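Local atomic coordinates of N-acetylneuraminate lyase (PDB entry 4WOZ), a protein that belongs to the dihydrodipicolinate synthetase family of TIM-barrel lyases and assembles from four copies of its chain. Residues T254-G258 against N259-Q263. Sequence-based numbering, arbitrary orientation.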
ATOM      1  N   THR A 254      -3.184 -22.222  -8.195  1.00 24.22           N
ATOM      2  CA  THR A 254      -3.958 -21.199  -8.864  1.00 26.17           C
ATOM      3  C   THR A 254      -5.447 -21.543  -8.808  1.00 27.92           C
ATOM      4  O   THR A 254      -6.279 -20.688  -8.490  1.00 26.88           O
ATOM      5  CB  THR A 254      -3.515 -21.049 -10.332  1.00 27.44           C
ATOM      6  OG1 THR A 254      -2.154 -20.591 -10.378  1.00 27.80           O
ATOM      7  CG2 THR A 254      -4.402 -20.055 -11.054  1.00 23.85           C
ATOM      8  N   ASP A 255      -5.781 -22.793  -9.117  1.00 28.32           N
ATOM      9  CA  ASP A 255      -7.177 -23.224  -9.095  1.00 26.77           C
ATOM     10  C   ASP A 255      -7.749 -23.181  -7.689  1.00 26.54           C
ATOM     11  O   ASP A 255      -8.900 -22.778  -7.487  1.00 26.44           O
ATOM     12  CB  ASP A 255      -7.318 -24.635  -9.671  1.00 25.92           C
ATOM     13  CG  ASP A 255      -7.105 -24.673 -11.168  1.00 27.55           C
ATOM     14  OD1 ASP A 255      -7.309 -23.626 -11.816  1.00 29.86           O
ATOM     15  OD2 ASP A 255      -6.749 -25.742 -11.702  1.00 28.84           O
ATOM     16  N   ILE A 256      -6.947 -23.594  -6.714  1.00 25.47           N
ATOM     17  CA  ILE A 256      -7.381 -23.584  -5.323  1.00 24.82           C
ATOM     18  C   ILE A 256      -7.736 -22.166  -4.874  1.00 26.95           C
ATOM     19  O   ILE A 256      -8.799 -21.939  -4.290  1.00 25.89           O
ATOM     20  CB  ILE A 256      -6.279 -24.136  -4.386  1.00 26.32           C
ATOM     21  CG1 ILE A 256      -6.119 -25.641  -4.613  1.00 29.17           C
ATOM     22  CG2 ILE A 256      -6.615 -23.825  -2.929  1.00 26.08           C
ATOM     23  CD1 ILE A 256      -5.109 -26.293  -3.702  1.00 29.08           C
ATOM     24  N   LEU A 257      -6.846 -21.215  -5.151  1.00 26.50           N
ATOM     25  CA  LEU A 257      -7.075 -19.829  -4.758  1.00 28.52           C
ATOM     26  C   LEU A 257      -8.331 -19.254  -5.402  1.00 28.33           C
ATOM     27  O   LEU A 257      -9.099 -18.540  -4.759  1.00 28.47           O
ATOM     28  CB  LEU A 257      -5.859 -18.963  -5.116  1.00 27.50           C
ATOM     29  CG  LEU A 257      -4.589 -19.211  -4.294  1.00 27.13           C
ATOM     30  CD1 LEU A 257      -3.445 -18.401  -4.871  1.00 26.62           C
ATOM     31  CD2 LEU A 257      -4.828 -18.827  -2.847  1.00 28.30           C
ATOM     32  N   GLY A 258      -8.539 -19.578  -6.674  1.00 30.24           N
ATOM     33  CA  GLY A 258      -9.705 -19.079  -7.377  1.00 30.55           C
ATOM     34  C   GLY A 258     -11.023 -19.667  -6.899  1.00 32.24           C
ATOM     35  O   GLY A 258     -12.075 -19.058  -7.089  1.00 34.35           O
ATOM     36  N   ASN A 259     -10.971 -20.839  -6.271  1.00 30.95           N
ATOM     37  CA  ASN A 259     -12.174 -21.517  -5.793  1.00 30.75           C
ATOM     38  C   ASN A 259     -12.417 -21.333  -4.295  1.00 31.11           C
ATOM     39  O   ASN A 259     -13.462 -21.721  -3.781  1.00 31.00           O
ATOM     40  CB  ASN A 259     -12.079 -23.018  -6.109  1.00 28.55           C
ATOM     41  CG  ASN A 259     -13.419 -23.728  -6.002  1.00 29.51           C
ATOM     42  OD1 ASN A 259     -14.397 -23.315  -6.625  1.00 32.03           O
ATOM     43  ND2 ASN A 259     -13.468 -24.809  -5.226  1.00 24.09           N
ATOM     44  N   GLY A 260     -11.457 -20.730  -3.602  1.00 30.60           N
ATOM     45  CA  GLY A 260     -11.586 -20.543  -2.168  1.00 29.71           C
ATOM     46  C   GLY A 260     -10.541 -21.428  -1.517  1.00 31.10           C
ATOM     47  O   GLY A 260     -10.728 -22.644  -1.388  1.00 28.79           O
ATOM     48  N   LEU A 261      -9.440 -20.804  -1.113  1.00 30.00           N
ATOM     49  CA  LEU A 261      -8.302 -21.486  -0.511  1.00 29.98           C
ATOM     50  C   LEU A 261      -8.582 -22.601   0.479  1.00 31.13           C
ATOM     51  O   LEU A 261      -8.395 -23.776   0.168  1.00 31.10           O
ATOM     52  CB  LEU A 261      -7.370 -20.464   0.152  1.00 30.42           C
ATOM     53  CG  LEU A 261      -6.147 -21.035   0.885  1.00 32.24           C
ATOM     54  CD1 LEU A 261      -5.288 -21.834  -0.082  1.00 30.78           C
ATOM     55  CD2 LEU A 261      -5.339 -19.895   1.500  1.00 31.30           C
ATOM     56  N   TYR A 262      -9.009 -22.231   1.678  1.00 31.33           N
ATOM     57  CA  TYR A 262      -9.255 -23.212   2.718  1.00 33.36           C
ATOM     58  C   TYR A 262     -10.373 -24.197   2.423  1.00 32.15           C
ATOM     59  O   TYR A 262     -10.239 -25.384   2.721  1.00 31.78           O
ATOM     60  CB  TYR A 262      -9.500 -22.499   4.044  1.00 34.51           C
ATOM     61  CG  TYR A 262      -8.302 -21.682   4.478  1.00 38.27           C
ATOM     62  CD1 TYR A 262      -7.064 -22.288   4.695  1.00 38.48           C
ATOM     63  CD2 TYR A 262      -8.400 -20.303   4.651  1.00 37.40           C
ATOM     64  CE1 TYR A 262      -5.954 -21.539   5.075  1.00 39.50           C
ATOM     65  CE2 TYR A 262      -7.295 -19.547   5.029  1.00 39.47           C
ATOM     66  CZ  TYR A 262      -6.078 -20.171   5.241  1.00 39.88           C
ATOM     67  OH  TYR A 262      -4.989 -19.424   5.626  1.00 41.29           O
ATOM     68  N   GLN A 263     -11.463 -23.715   1.836  1.00 31.29           N
ATOM     69  CA  GLN A 263     -12.582 -24.593   1.513  1.00 30.89           C
ATOM     70  C   GLN A 263     -12.143 -25.660   0.524  1.00 30.90           C
ATOM     71  O   GLN A 263     -12.437 -26.840   0.706  1.00 32.63           O
ATOM     72  CB  GLN A 263     -13.749 -23.807   0.912  1.00 30.93           C
ATOM     73  CG  GLN A 263     -14.458 -22.877   1.885  1.00 30.95           C
ATOM     74  CD  GLN A 263     -13.786 -21.522   2.003  1.00 32.13           C
ATOM     75  OE1 GLN A 263     -12.657 -21.330   1.549  1.00 31.16           O
ATOM     76  NE2 GLN A 263     -14.483 -20.572   2.619  1.00 32.89           N
TER
HETATM   77  O   HOH W   1      -9.169 -18.154  -1.828  1.00 37.97           O
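Leu261 reaches back over the end of helix 239-259 and sets one methyl, CD1, against two residues of its last turn. CD1 lies 3.7 Å from Ile256 CG2, which meets it at a slant, and 4.1 Å from CD2 of Leu257, whose side chain runs alongside that of Leu261. Ile256 CG2, anti to its own backbone N, also sits 3.6 Å from Leu261 O; the isoleucine is buried.

Helix 239-259 ends here. Asn259 N makes a hydrogen bond of 3.1 Å to Ile256 O, arriving well above the carbonyl plane, and only a weak one to Asp255 O. Gly260 N gives Leu257 O a weak, long bond of 3.4 Å. A water bridges the break, donating to Leu257 O and accepting from Leu261 N at 2.8 Å. Gly260 makes the corner with positive phi (112°), a backbone shape in which a beta carbon would collide with the carbonyl oxygen of Asn259, and it is also the N-cap of helix 261-271.

Asn259 CB lies 3.5 Å from Asp255 O, while CG, anti to the backbone N (chi1 -164°), carries the amide away from residues 254-258, toward Thr264 OG1 and Met290 O, to which ND2 hydrogen-bonds. Asp255, one turn earlier, forms salt bridges with Arg293 and Lys300 of helix 288-301 and a hydrogen bond to Tyr301. Thr254 touches the bound 2-(acetylamino)-2-deoxy-D-mannose, and Leu257 packs on Tyr182 of the second subunit. With two of the three direct backbone bonds across the turn weak, the water gives Leu257 O and Leu261 N a partner each where the helical bonding is interrupted.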